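PDB 1SR4: cytolethal distending toxin protein C from Haemophilus ducreyi, which forms one subunit of the three-chain cytolethal distending toxin, a bacterial genotoxin, and with its ricin-like beta-trefoil fold probably contributes carbohydrate binding. Local coordinates for residues V66-V71 against T93-I98; P17-L22 against H45-D50; R23-A28 against A141-I146; L112-T117 against L124-C129. One frame throughout, in Å; residues are numbered along the deposited sequence.

Contact 1. Residues V66-V71 against T93-I98; sequences VQFKVV and TVFNLI
Strands 66-69 and 95-98 share one antiparallel hydrogen-bonded pair, Val66 with Phe95, and then part, since their short axes run 110° apart. Both donors and both acceptors of that pair are satisfied. Val66 N gives to Phe95 O at 2.8 Å, approaching from above the carbonyl plane, whereas Phe95 N gives to Val66 O at 2.7 Å, in the plane of that carbonyl. Val66 O also takes a CA-H...O contact from Val94 CA. Where they separate, a water bridges the two backbones: it accepts from Phe68 N at 2.9 Å and donates to Thr93 O at 2.6 Å. Gln67, extended beyond CG, reaches the same residue: NE2 donates to Thr93 OG1 at 2.9 Å, in the amide plane. That NE2 also bonds Cys87 O, and Thr93 OG1 bonds Asp89 O. On the apolar side, Leu97 CD2 meets Phe68 CZ tip to tip at the ring edge (4.0 Å), while the Val66 side chain crosses that of Leu97 at about a right angle, CG2 nearest CG. In the antiparallel sheet of this ricin-like beta-trefoil, strand 46-50 lies beyond 64-69 and strand 105-109 beyond 95-99, with Phe77 of strand 75-77 touching both Phe68 and Phe95.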
loop_
_atom_site.group_PDB
_atom_site.type_symbol
_atom_site.label_atom_id
_atom_site.label_comp_id
_atom_site.label_asym_id
_atom_site.label_seq_id
_atom_site.Cartn_x
_atom_site.Cartn_y
_atom_site.Cartn_z
ATOM N N VAL C 66 -5.629 -18.125 1.046
ATOM C CA VAL C 66 -6.699 -17.332 1.636
ATOM C C VAL C 66 -8.077 -17.915 1.354
ATOM O O VAL C 66 -8.230 -18.918 0.657
ATOM C CB VAL C 66 -6.730 -15.869 1.073
ATOM C CG1 VAL C 66 -5.362 -15.192 1.233
ATOM C CG2 VAL C 66 -7.158 -15.885 -0.404
ATOM N N GLN C 67 -9.078 -17.267 1.929
ATOM C CA GLN C 67 -10.463 -17.619 1.686
ATOM C C GLN C 67 -11.141 -16.264 1.531
ATOM O O GLN C 67 -10.684 -15.275 2.096
ATOM C CB GLN C 67 -11.078 -18.369 2.870
ATOM C CG GLN C 67 -10.525 -19.772 3.096
ATOM C CD GLN C 67 -11.139 -20.418 4.325
ATOM O OE1 GLN C 67 -11.046 -19.873 5.421
ATOM N NE2 GLN C 67 -11.778 -21.575 4.147
ATOM N N PHE C 68 -12.211 -16.218 0.749
ATOM C CA PHE C 68 -12.969 -14.992 0.570
ATOM C C PHE C 68 -14.265 -15.291 1.322
ATOM O O PHE C 68 -15.074 -16.109 0.884
ATOM C CB PHE C 68 -13.220 -14.744 -0.917
ATOM C CG PHE C 68 -11.951 -14.627 -1.726
ATOM C CD1 PHE C 68 -11.111 -13.530 -1.573
ATOM C CD2 PHE C 68 -11.559 -15.653 -2.584
ATOM C CE1 PHE C 68 -9.892 -13.457 -2.265
ATOM C CE2 PHE C 68 -10.344 -15.585 -3.274
ATOM C CZ PHE C 68 -9.515 -14.488 -3.112
ATOM N N LYS C 69 -14.446 -14.626 2.460
ATOM C CA LYS C 69 -15.606 -14.840 3.321
ATOM C C LYS C 69 -16.713 -13.803 3.197
ATOM O O LYS C 69 -16.464 -12.605 3.060
ATOM C CB LYS C 69 -15.134 -14.908 4.780
ATOM C CG LYS C 69 -16.231 -15.124 5.818
ATOM C CD LYS C 69 -15.660 -14.974 7.228
ATOM C CE LYS C 69 -16.763 -14.935 8.294
ATOM N NZ LYS C 69 -17.756 -13.855 8.010
ATOM N N VAL C 70 -17.944 -14.289 3.263
ATOM C CA VAL C 70 -19.130 -13.455 3.186
ATOM C C VAL C 70 -19.238 -12.660 4.480
ATOM O O VAL C 70 -18.955 -13.172 5.565
ATOM C CB VAL C 70 -20.417 -14.321 3.036
ATOM C CG1 VAL C 70 -21.665 -13.445 3.110
ATOM C CG2 VAL C 70 -20.383 -15.075 1.701
ATOM N N VAL C 71 -19.645 -11.409 4.366
ATOM C CA VAL C 71 -19.801 -10.586 5.553
ATOM C C VAL C 71 -20.968 -11.118 6.395
ATOM O O VAL C 71 -22.065 -11.317 5.880
ATOM C CB VAL C 71 -20.112 -9.123 5.172
ATOM C CG1 VAL C 71 -20.418 -8.304 6.425
ATOM C CG2 VAL C 71 -18.918 -8.518 4.411
ATOM N N THR C 93 -12.808 -23.970 -0.810
ATOM C CA THR C 93 -12.816 -22.563 -0.425
ATOM C C THR C 93 -11.471 -21.898 -0.250
ATOM O O THR C 93 -11.408 -20.668 -0.162
ATOM C CB THR C 93 -13.600 -22.364 0.879
ATOM O OG1 THR C 93 -12.962 -23.089 1.933
ATOM C CG2 THR C 93 -15.028 -22.894 0.718
ATOM N N VAL C 94 -10.399 -22.686 -0.195
ATOM C CA VAL C 94 -9.081 -22.098 -0.018
ATOM C C VAL C 94 -8.444 -21.798 -1.368
ATOM O O VAL C 94 -8.282 -22.685 -2.217
ATOM C CB VAL C 94 -8.160 -23.004 0.806
ATOM C CG1 VAL C 94 -6.746 -22.393 0.894
ATOM C CG2 VAL C 94 -8.745 -23.174 2.224
ATOM N N PHE C 95 -8.111 -20.529 -1.567
ATOM C CA PHE C 95 -7.496 -20.104 -2.814
ATOM C C PHE C 95 -6.096 -19.580 -2.553
ATOM O O PHE C 95 -5.678 -19.465 -1.403
ATOM C CB PHE C 95 -8.402 -19.103 -3.534
ATOM C CG PHE C 95 -9.632 -19.751 -4.098
ATOM C CD1 PHE C 95 -9.598 -20.379 -5.350
ATOM C CD2 PHE C 95 -10.787 -19.858 -3.331
ATOM C CE1 PHE C 95 -10.689 -21.110 -5.822
ATOM C CE2 PHE C 95 -11.891 -20.589 -3.793
ATOM C CZ PHE C 95 -11.836 -21.220 -5.048
ATOM N N ASN C 96 -5.392 -19.239 -3.621
ATOM C CA ASN C 96 -3.984 -18.884 -3.523
ATOM C C ASN C 96 -3.610 -17.618 -4.303
ATOM O O ASN C 96 -3.638 -17.622 -5.528
ATOM C CB ASN C 96 -3.244 -20.127 -4.044
ATOM C CG ASN C 96 -1.742 -20.021 -3.991
ATOM O OD1 ASN C 96 -1.177 -19.132 -3.359
ATOM N ND2 ASN C 96 -1.077 -20.961 -4.654
ATOM N N LEU C 97 -3.238 -16.554 -3.589
ATOM C CA LEU C 97 -2.871 -15.284 -4.222
ATOM C C LEU C 97 -1.427 -15.290 -4.715
ATOM O O LEU C 97 -0.501 -15.503 -3.949
ATOM C CB LEU C 97 -3.057 -14.107 -3.245
ATOM C CG LEU C 97 -4.422 -13.937 -2.550
ATOM C CD1 LEU C 97 -4.457 -12.629 -1.739
ATOM C CD2 LEU C 97 -5.538 -13.930 -3.600
ATOM N N ILE C 98 -1.265 -15.028 -6.004
ATOM C CA ILE C 98 0.037 -14.983 -6.678
ATOM C C ILE C 98 0.280 -13.515 -7.077
ATOM O O ILE C 98 -0.436 -12.980 -7.917
ATOM C CB ILE C 98 0.013 -15.834 -7.993
ATOM C CG1 ILE C 98 -0.290 -17.310 -7.688
ATOM C CG2 ILE C 98 1.326 -15.654 -8.769
ATOM C CD1 ILE C 98 0.646 -17.978 -6.659
HETATM O O HOH W 1 -13.094 -18.660 -0.502
#

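Contact 2. Residues P17-L22 against H45-D50; sequences PPRISL and HWELID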
loop_
_atom_site.group_PDB
_atom_site.type_symbol
_atom_site.label_atom_id
_atom_site.label_comp_id
_atom_site.label_asym_id
_atom_site.label_seq_id
_atom_site.Cartn_x
_atom_site.Cartn_y
_atom_site.Cartn_z
ATOM N N PRO C 17 -10.690 -8.780 9.839
ATOM C CA PRO C 17 -10.204 -8.925 8.458
ATOM C C PRO C 17 -10.593 -7.747 7.547
ATOM O O PRO C 17 -11.650 -7.136 7.714
ATOM C CB PRO C 17 -10.849 -10.233 8.006
ATOM C CG PRO C 17 -10.990 -11.015 9.305
ATOM C CD PRO C 17 -11.525 -9.932 10.221
ATOM N N PRO C 18 -9.734 -7.417 6.570
ATOM C CA PRO C 18 -10.017 -6.317 5.650
ATOM C C PRO C 18 -11.169 -6.654 4.701
ATOM O O PRO C 18 -11.359 -7.816 4.319
ATOM C CB PRO C 18 -8.692 -6.136 4.907
ATOM C CG PRO C 18 -8.124 -7.500 4.893
ATOM C CD PRO C 18 -8.432 -8.040 6.265
ATOM N N ARG C 19 -11.927 -5.629 4.329
ATOM C CA ARG C 19 -13.058 -5.766 3.426
ATOM C C ARG C 19 -12.581 -5.443 2.003
ATOM O O ARG C 19 -11.839 -4.489 1.810
ATOM C CB ARG C 19 -14.152 -4.776 3.824
ATOM C CG ARG C 19 -15.471 -4.983 3.113
ATOM C CD ARG C 19 -16.199 -6.177 3.708
ATOM N NE ARG C 19 -16.569 -5.929 5.100
ATOM C CZ ARG C 19 -17.649 -5.250 5.475
ATOM N NH1 ARG C 19 -18.479 -4.742 4.563
ATOM N NH2 ARG C 19 -17.908 -5.086 6.769
ATOM N N ILE C 20 -13.004 -6.229 1.014
ATOM C CA ILE C 20 -12.602 -5.983 -0.370
ATOM C C ILE C 20 -13.721 -6.354 -1.338
ATOM O O ILE C 20 -14.746 -6.936 -0.943
ATOM C CB ILE C 20 -11.419 -6.899 -0.793
ATOM C CG1 ILE C 20 -11.924 -8.351 -0.830
ATOM C CG2 ILE C 20 -10.237 -6.768 0.184
ATOM C CD1 ILE C 20 -10.979 -9.361 -1.481
ATOM N N SER C 21 -13.521 -5.991 -2.602
ATOM C CA SER C 21 -14.398 -6.439 -3.664
ATOM C C SER C 21 -13.343 -7.085 -4.572
ATOM O O SER C 21 -12.227 -6.577 -4.687
ATOM C CB SER C 21 -15.129 -5.306 -4.385
ATOM O OG SER C 21 -16.400 -5.067 -3.784
ATOM N N LEU C 22 -13.681 -8.222 -5.163
ATOM C CA LEU C 22 -12.771 -8.950 -6.036
ATOM C C LEU C 22 -13.273 -8.767 -7.457
ATOM O O LEU C 22 -14.376 -9.198 -7.775
ATOM C CB LEU C 22 -12.791 -10.430 -5.646
ATOM C CG LEU C 22 -11.855 -11.416 -6.349
ATOM C CD1 LEU C 22 -10.399 -10.987 -6.190
ATOM C CD2 LEU C 22 -12.065 -12.802 -5.727
ATOM N N HIS C 45 -19.210 -7.614 -1.516
ATOM C CA HIS C 45 -18.173 -7.578 -0.478
ATOM C C HIS C 45 -17.725 -8.951 0.008
ATOM O O HIS C 45 -18.526 -9.889 0.087
ATOM C CB HIS C 45 -18.657 -6.818 0.769
ATOM C CG HIS C 45 -18.857 -5.349 0.563
ATOM N ND1 HIS C 45 -18.765 -4.442 1.596
ATOM C CD2 HIS C 45 -19.172 -4.632 -0.541
ATOM C CE1 HIS C 45 -19.019 -3.227 1.139
ATOM N NE2 HIS C 45 -19.270 -3.314 -0.154
ATOM N N TRP C 46 -16.443 -9.032 0.354
ATOM C CA TRP C 46 -15.820 -10.232 0.901
ATOM C C TRP C 46 -14.828 -9.788 1.952
ATOM O O TRP C 46 -14.271 -8.681 1.871
ATOM C CB TRP C 46 -15.029 -11.003 -0.156
ATOM C CG TRP C 46 -15.838 -11.430 -1.329
ATOM C CD1 TRP C 46 -15.985 -10.768 -2.511
ATOM C CD2 TRP C 46 -16.609 -12.630 -1.438
ATOM N NE1 TRP C 46 -16.800 -11.490 -3.355
ATOM C CE2 TRP C 46 -17.192 -12.638 -2.718
ATOM C CE3 TRP C 46 -16.853 -13.703 -0.576
ATOM C CZ2 TRP C 46 -18.016 -13.680 -3.162
ATOM C CZ3 TRP C 46 -17.659 -14.734 -1.011
ATOM C CH2 TRP C 46 -18.232 -14.718 -2.296
ATOM N N GLU C 47 -14.617 -10.650 2.939
ATOM C CA GLU C 47 -13.629 -10.409 3.975
ATOM C C GLU C 47 -12.466 -11.293 3.555
ATOM O O GLU C 47 -12.653 -12.477 3.238
ATOM C CB GLU C 47 -14.151 -10.845 5.344
ATOM C CG GLU C 47 -15.377 -10.044 5.775
ATOM C CD GLU C 47 -15.983 -10.548 7.068
ATOM O OE1 GLU C 47 -15.752 -11.730 7.415
ATOM O OE2 GLU C 47 -16.703 -9.764 7.722
ATOM N N LEU C 48 -11.266 -10.725 3.541
ATOM C CA LEU C 48 -10.107 -11.484 3.130
ATOM C C LEU C 48 -9.460 -12.098 4.356
ATOM O O LEU C 48 -8.986 -11.376 5.211
ATOM C CB LEU C 48 -9.112 -10.566 2.405
ATOM C CG LEU C 48 -7.870 -11.246 1.812
ATOM C CD1 LEU C 48 -8.300 -12.134 0.637
ATOM C CD2 LEU C 48 -6.860 -10.185 1.325
ATOM N N ILE C 49 -9.441 -13.425 4.451
ATOM C CA ILE C 49 -8.824 -14.060 5.610
ATOM C C ILE C 49 -7.743 -15.046 5.172
ATOM O O ILE C 49 -7.892 -15.734 4.166
ATOM C CB ILE C 49 -9.887 -14.778 6.489
ATOM C CG1 ILE C 49 -10.549 -15.906 5.710
ATOM C CG2 ILE C 49 -10.969 -13.789 6.933
ATOM C CD1 ILE C 49 -9.825 -17.225 5.859
ATOM N N ASP C 50 -6.645 -15.109 5.915
ATOM C CA ASP C 50 -5.559 -16.012 5.548
ATOM C C ASP C 50 -5.806 -17.421 6.050
ATOM O O ASP C 50 -6.215 -17.606 7.189
ATOM C CB ASP C 50 -4.224 -15.515 6.112
ATOM C CG ASP C 50 -3.794 -14.193 5.506
ATOM O OD1 ASP C 50 -4.484 -13.714 4.583
ATOM O OD2 ASP C 50 -2.772 -13.636 5.946
HETATM O O HOH W 2 -15.846 -7.241 7.949
#
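Pro17 opens the segment by laying its ring alongside Ile49, both pointing the same way, with CG 3.6 Å from Ile49 CG2. Pro18 CD and Pro17 CB abut Leu48 O, a buried oxygen with no hydrogen-bond partner in the model; both prolines pack on Val18 of the CdtB chain. The carbonyl of Pro18 does pair: Leu48 N reaches Pro18 O at 3.0 Å, nearly along the C=O axis. Arg19 faces Glu47 in an antiparallel non-hydrogen-bonded pair of the beta-trefoil sheet. Its CG stands anti to the backbone N (chi1 -170°) and the chain then bends at chi2 and chi3, so that NH1 donates a hydrogen bond to His45 ND1 at 3.0 Å (149° at the hydrogen), in plane for both groups although these are turned 51° apart. Arg19 NH2 gives to a water at 3.2 Å, which donates to Glu47 OE2 at 2.7 Å. Ile20 and Trp46 form the hydrogen-bonded pair, Ile20 N to Trp46 O at 2.9 Å and Trp46 N to Ile20 O at 3.0 Å; Ile20 CG1 rests on Trp46 CB. Ser21 points away, its OG bonding Thr44 O and Phe150 N. Leu22 CB ends 4.5 Å from Trp46 CD1. His45 accepts at ND1 while NE2 bonds Phe150 O, consistent with a neutral ring protonated at NE2. Glu47, water-bridged to Arg19 and salt-bridged to Lys69, probably stays charged between two cations.

Contact 3. Residues R23-A28 against A141-I146; sequences RSLLTA and AYQWGI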
loop_
_atom_site.group_PDB
_atom_site.type_symbol
_atom_site.label_atom_id
_atom_site.label_comp_id
_atom_site.label_asym_id
_atom_site.label_seq_id
_atom_site.Cartn_x
_atom_site.Cartn_y
_atom_site.Cartn_z
ATOM N N ARG C 23 -12.461 -8.138 -8.306
ATOM C CA ARG C 23 -12.856 -7.871 -9.679
ATOM C C ARG C 23 -11.911 -8.441 -10.737
ATOM O O ARG C 23 -10.698 -8.387 -10.597
ATOM C CB ARG C 23 -12.947 -6.353 -9.932
ATOM C CG ARG C 23 -13.992 -5.592 -9.128
ATOM C CD ARG C 23 -13.896 -4.108 -9.436
ATOM N NE ARG C 23 -14.805 -3.289 -8.641
ATOM C CZ ARG C 23 -15.963 -2.794 -9.083
ATOM N NH1 ARG C 23 -16.366 -3.034 -10.328
ATOM N NH2 ARG C 23 -16.718 -2.050 -8.276
ATOM N N SER C 24 -12.484 -8.965 -11.807
ATOM C CA SER C 24 -11.679 -9.457 -12.922
ATOM C C SER C 24 -11.155 -8.192 -13.591
ATOM O O SER C 24 -11.920 -7.248 -13.792
ATOM C CB SER C 24 -12.563 -10.196 -13.929
ATOM O OG SER C 24 -11.922 -10.256 -15.196
ATOM N N LEU C 25 -9.879 -8.151 -13.946
ATOM C CA LEU C 25 -9.377 -6.952 -14.599
ATOM C C LEU C 25 -9.815 -6.900 -16.051
ATOM O O LEU C 25 -9.684 -5.870 -16.712
ATOM C CB LEU C 25 -7.857 -6.864 -14.510
ATOM C CG LEU C 25 -7.351 -6.669 -13.080
ATOM C CD1 LEU C 25 -5.898 -6.194 -13.146
ATOM C CD2 LEU C 25 -8.217 -5.630 -12.348
ATOM N N LEU C 26 -10.358 -8.006 -16.545
ATOM C CA LEU C 26 -10.829 -8.027 -17.917
ATOM C C LEU C 26 -12.272 -7.520 -17.980
ATOM O O LEU C 26 -12.587 -6.670 -18.793
ATOM C CB LEU C 26 -10.735 -9.448 -18.494
ATOM C CG LEU C 26 -11.090 -9.605 -19.981
ATOM C CD1 LEU C 26 -10.425 -10.881 -20.547
ATOM C CD2 LEU C 26 -12.621 -9.683 -20.140
ATOM N N THR C 27 -13.151 -8.049 -17.130
ATOM C CA THR C 27 -14.554 -7.616 -17.134
ATOM C C THR C 27 -14.856 -6.468 -16.162
ATOM O O THR C 27 -15.863 -5.772 -16.322
ATOM C CB THR C 27 -15.514 -8.759 -16.744
ATOM O OG1 THR C 27 -15.375 -9.033 -15.341
ATOM C CG2 THR C 27 -15.207 -10.033 -17.560
ATOM N N ALA C 28 -14.002 -6.298 -15.155
ATOM C CA ALA C 28 -14.194 -5.271 -14.119
ATOM C C ALA C 28 -15.411 -5.578 -13.240
ATOM O O ALA C 28 -15.785 -4.772 -12.390
ATOM C CB ALA C 28 -14.357 -3.881 -14.740
ATOM N N ALA C 141 -7.351 -11.845 -18.624
ATOM C CA ALA C 141 -8.318 -12.895 -18.293
ATOM C C ALA C 141 -7.919 -13.660 -17.027
ATOM O O ALA C 141 -8.770 -14.206 -16.330
ATOM C CB ALA C 141 -8.475 -13.871 -19.492
ATOM N N TYR C 142 -6.620 -13.669 -16.727
ATOM C CA TYR C 142 -6.073 -14.362 -15.560
ATOM C C TYR C 142 -5.852 -13.445 -14.377
ATOM O O TYR C 142 -5.474 -13.910 -13.310
ATOM C CB TYR C 142 -4.697 -14.949 -15.895
ATOM C CG TYR C 142 -4.722 -16.078 -16.875
ATOM C CD1 TYR C 142 -4.593 -17.391 -16.443
ATOM C CD2 TYR C 142 -4.916 -15.836 -18.225
ATOM C CE1 TYR C 142 -4.663 -18.454 -17.338
ATOM C CE2 TYR C 142 -4.986 -16.881 -19.134
ATOM C CZ TYR C 142 -4.859 -18.187 -18.682
ATOM O OH TYR C 142 -4.927 -19.223 -19.573
ATOM N N GLN C 143 -6.071 -12.149 -14.583
ATOM C CA GLN C 143 -5.801 -11.138 -13.573
ATOM C C GLN C 143 -6.976 -10.655 -12.762
ATOM O O GLN C 143 -8.055 -10.426 -13.291
ATOM C CB GLN C 143 -5.144 -9.939 -14.243
ATOM C CG GLN C 143 -3.866 -10.270 -15.029
ATOM C CD GLN C 143 -3.263 -9.015 -15.614
ATOM O OE1 GLN C 143 -3.296 -7.956 -14.982
ATOM N NE2 GLN C 143 -2.694 -9.120 -16.812
ATOM N N TRP C 144 -6.720 -10.453 -11.477
ATOM C CA TRP C 144 -7.726 -10.014 -10.529
ATOM C C TRP C 144 -7.293 -8.807 -9.707
ATOM O O TRP C 144 -6.126 -8.679 -9.331
ATOM C CB TRP C 144 -8.040 -11.181 -9.593
ATOM C CG TRP C 144 -8.599 -12.322 -10.375
ATOM C CD1 TRP C 144 -7.904 -13.299 -11.030
ATOM C CD2 TRP C 144 -9.969 -12.495 -10.729
ATOM N NE1 TRP C 144 -8.767 -14.066 -11.787
ATOM C CE2 TRP C 144 -10.040 -13.592 -11.620
ATOM C CE3 TRP C 144 -11.149 -11.821 -10.384
ATOM C CZ2 TRP C 144 -11.251 -14.031 -12.176
ATOM C CZ3 TRP C 144 -12.351 -12.253 -10.937
ATOM C CH2 TRP C 144 -12.391 -13.348 -11.823
ATOM N N GLY C 145 -8.241 -7.926 -9.420
ATOM C CA GLY C 145 -7.927 -6.776 -8.593
ATOM C C GLY C 145 -8.544 -6.997 -7.222
ATOM O O GLY C 145 -9.719 -7.348 -7.129
ATOM N N ILE C 146 -7.748 -6.858 -6.165
ATOM C CA ILE C 146 -8.249 -6.991 -4.793
ATOM C C ILE C 146 -8.407 -5.513 -4.458
ATOM O O ILE C 146 -7.445 -4.843 -4.094
ATOM C CB ILE C 146 -7.202 -7.661 -3.863
ATOM C CG1 ILE C 146 -7.078 -9.161 -4.177
ATOM C CG2 ILE C 146 -7.667 -7.588 -2.398
ATOM C CD1 ILE C 146 -6.757 -9.466 -5.600
HETATM O O HOH W 3 -9.849 -11.885 -14.789
#
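Trp144 lies against the backbone of strand 23-24 as that strand ends. Its CB is 4.0 Å from Arg23 O, and chi1 -62° sets CG anti to the carbonyl carbon. Further out, CE3 meets Arg23 O and Ser24 N, and CZ3 approaches Ser24 N to 3.4 Å. One ring face carries Ser24 CA, offset toward the rim, and CH2 reaches Ser24 CB at 3.8 Å; that CB makes a CH-pi contact with the six-membered ring, 28° off its normal. In the five-membered ring, NE1 bonds Ile116 O. The backbones beside the ring are held by Arg23 N to Gly145 O (3.1 Å, 173° at the hydrogen), Gly145 N to Arg23 O (2.8 Å) and Leu25 N to Gln143 O (3.0 Å). Ser24 OG accepts from Leu26 N in an ST turn and from Thr27 N in an ST motif, and a water joins OG to Gln143 O. The serine is thus split by role: its CB packs on the indole face, while its OG accepts two backbone N-H groups just after this strand of the trefoil.

Contact 4. Residues L112-T117 against L124-C129; sequences LGFCIT and LKLEPC
Lys125 O is gripped twice: Thr117 N donates to it at 2.9 Å, nearly along the C=O axis, and Ile116 CA adds a CA-H...O contact at 3.3 Å. It belongs to a beta hairpin of strands 115-117 and 125-127, whose axes run 139° apart, so the antiparallel pair is strongly twisted. Further backbone bonds link Cys115 N with Glu127 O, Glu127 N with Cys115 O, and Lys125 N with Thr117 O. On the face of Ile116 and Leu126, Ile116 CG1 meets Leu126 CD1 at 3.6 Å, while its CG2 touches Leu124 CD1. Phe77 and Phe79 touch Ile116 and Leu124. The Cys115 face holds a very short hydrogen bond, Thr117 OG1 to Glu127 OE2 at 2.5 Å. OE2 accepts on its anti lone pair; accepting from the hydroxyl is consistent with an ionised carboxylate. Glu127 reaches it because CG sits in the crowded position and the chain then runs straight. Toward the hairpin's open end, Pro128 CG lies over one face of the Phe114 ring, Leu112 CB over the opposite face. There the Cys115 to Cys129 disulfide staples the segments, SG to SG 2.0 Å with chi3 84°, and a water accepts from Cys129 N at 2.8 Å and donates to Gly113 O.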
loop_
_atom_site.group_PDB
_atom_site.type_symbol
_atom_site.label_atom_id
_atom_site.label_comp_id
_atom_site.label_asym_id
_atom_site.label_seq_id
_atom_site.Cartn_x
_atom_site.Cartn_y
_atom_site.Cartn_z
ATOM N N LEU C 112 -6.011 -28.045 -6.423
ATOM C CA LEU C 112 -5.536 -28.476 -7.736
ATOM C C LEU C 112 -4.437 -27.647 -8.371
ATOM O O LEU C 112 -3.769 -28.110 -9.310
ATOM C CB LEU C 112 -6.718 -28.525 -8.711
ATOM C CG LEU C 112 -7.903 -29.414 -8.320
ATOM C CD1 LEU C 112 -9.088 -29.127 -9.241
ATOM C CD2 LEU C 112 -7.502 -30.874 -8.402
ATOM N N GLY C 113 -4.254 -26.421 -7.886
ATOM C CA GLY C 113 -3.241 -25.570 -8.473
ATOM C C GLY C 113 -3.695 -25.025 -9.820
ATOM O O GLY C 113 -2.865 -24.656 -10.648
ATOM N N PHE C 114 -5.007 -24.991 -10.052
ATOM C CA PHE C 114 -5.569 -24.452 -11.296
ATOM C C PHE C 114 -5.733 -22.937 -11.095
ATOM O O PHE C 114 -5.730 -22.464 -9.960
ATOM C CB PHE C 114 -6.952 -25.041 -11.588
ATOM C CG PHE C 114 -6.940 -26.450 -12.131
ATOM C CD1 PHE C 114 -5.783 -27.212 -12.154
ATOM C CD2 PHE C 114 -8.121 -27.024 -12.592
ATOM C CE1 PHE C 114 -5.800 -28.525 -12.619
ATOM C CE2 PHE C 114 -8.150 -28.337 -13.059
ATOM C CZ PHE C 114 -6.984 -29.086 -13.071
ATOM N N CYS C 115 -5.908 -22.193 -12.189
ATOM C CA CYS C 115 -6.067 -20.734 -12.131
ATOM C C CYS C 115 -7.512 -20.293 -12.373
ATOM O O CYS C 115 -8.212 -20.862 -13.201
ATOM C CB CYS C 115 -5.204 -20.055 -13.206
ATOM S SG CYS C 115 -3.391 -20.101 -13.024
ATOM N N ILE C 116 -7.955 -19.260 -11.662
ATOM C CA ILE C 116 -9.298 -18.734 -11.861
ATOM C C ILE C 116 -9.188 -17.725 -12.995
ATOM O O ILE C 116 -8.359 -16.818 -12.947
ATOM C CB ILE C 116 -9.814 -17.987 -10.604
ATOM C CG1 ILE C 116 -9.938 -18.966 -9.437
ATOM C CG2 ILE C 116 -11.153 -17.298 -10.914
ATOM C CD1 ILE C 116 -10.535 -18.336 -8.171
ATOM N N THR C 117 -10.022 -17.868 -14.012
ATOM C CA THR C 117 -9.975 -16.947 -15.147
ATOM C C THR C 117 -11.371 -16.437 -15.485
ATOM O O THR C 117 -12.378 -17.032 -15.085
ATOM C CB THR C 117 -9.426 -17.639 -16.421
ATOM O OG1 THR C 117 -10.302 -18.715 -16.788
ATOM C CG2 THR C 117 -8.029 -18.178 -16.188
ATOM N N LEU C 124 -16.683 -17.425 -15.434
ATOM C CA LEU C 124 -15.776 -17.614 -14.318
ATOM C C LEU C 124 -15.473 -19.090 -14.203
ATOM O O LEU C 124 -16.356 -19.883 -13.904
ATOM C CB LEU C 124 -16.417 -17.118 -13.019
ATOM C CG LEU C 124 -15.511 -17.001 -11.789
ATOM C CD1 LEU C 124 -14.467 -15.927 -12.039
ATOM C CD2 LEU C 124 -16.330 -16.635 -10.551
ATOM N N LYS C 125 -14.225 -19.465 -14.447
ATOM C CA LYS C 125 -13.869 -20.862 -14.346
ATOM C C LYS C 125 -12.498 -21.073 -13.748
ATOM O O LYS C 125 -11.708 -20.137 -13.623
ATOM C CB LYS C 125 -13.965 -21.535 -15.713
ATOM C CG LYS C 125 -13.427 -20.715 -16.856
ATOM C CD LYS C 125 -13.939 -21.256 -18.196
ATOM C CE LYS C 125 -15.465 -21.241 -18.255
ATOM N NZ LYS C 125 -16.006 -21.755 -19.552
ATOM N N LEU C 126 -12.252 -22.320 -13.370
ATOM C CA LEU C 126 -11.007 -22.745 -12.760
ATOM C C LEU C 126 -10.371 -23.696 -13.765
ATOM O O LEU C 126 -10.828 -24.833 -13.931
ATOM C CB LEU C 126 -11.331 -23.462 -11.454
ATOM C CG LEU C 126 -10.243 -23.818 -10.453
ATOM C CD1 LEU C 126 -9.593 -22.562 -9.907
ATOM C CD2 LEU C 126 -10.882 -24.624 -9.330
ATOM N N GLU C 127 -9.331 -23.234 -14.448
ATOM C CA GLU C 127 -8.689 -24.061 -15.471
ATOM C C GLU C 127 -7.202 -24.317 -15.283
ATOM O O GLU C 127 -6.495 -23.542 -14.632
ATOM C CB GLU C 127 -8.903 -23.430 -16.844
ATOM C CG GLU C 127 -8.429 -21.992 -16.952
ATOM C CD GLU C 127 -8.679 -21.386 -18.337
ATOM O OE1 GLU C 127 -8.138 -21.913 -19.336
ATOM O OE2 GLU C 127 -9.410 -20.377 -18.427
ATOM N N PRO C 128 -6.704 -25.410 -15.878
ATOM C CA PRO C 128 -5.287 -25.764 -15.776
ATOM C C PRO C 128 -4.449 -24.616 -16.318
ATOM O O PRO C 128 -4.793 -24.016 -17.330
ATOM C CB PRO C 128 -5.173 -27.004 -16.666
ATOM C CG PRO C 128 -6.546 -27.596 -16.620
ATOM C CD PRO C 128 -7.429 -26.386 -16.710
ATOM N N CYS C 129 -3.356 -24.295 -15.646
ATOM C CA CYS C 129 -2.505 -23.232 -16.134
ATOM C C CYS C 129 -1.047 -23.643 -16.066
ATOM O O CYS C 129 -0.178 -22.809 -15.832
ATOM C CB CYS C 129 -2.752 -21.913 -15.364
ATOM S SG CYS C 129 -2.869 -22.013 -13.541
HETATM O O HOH W 4 -2.324 -25.541 -13.367
#

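From the N terminus, residues 17-28 run as one stretch that serves two contacts: 17-22 is met by 45-50, closing the loop of contact 2, while 23-28 waits for 141-146 late in the chain. Contacts 2 and 3 therefore cross along the chain, sharing strand 19-24. Contact 1 closes after contact 2 has ended, and contact 4, a short hairpin, follows it; both nest inside the long loop of contact 3. Contacts 1, 2 and 3 lie in the main antiparallel sheet, where 46-50 adjoins 64-69. The hairpin is separate, but Phe95 CD1 packs on Ile116 CD1 at 3.6 Å, and Ala141 and Tyr142 abut Thr117.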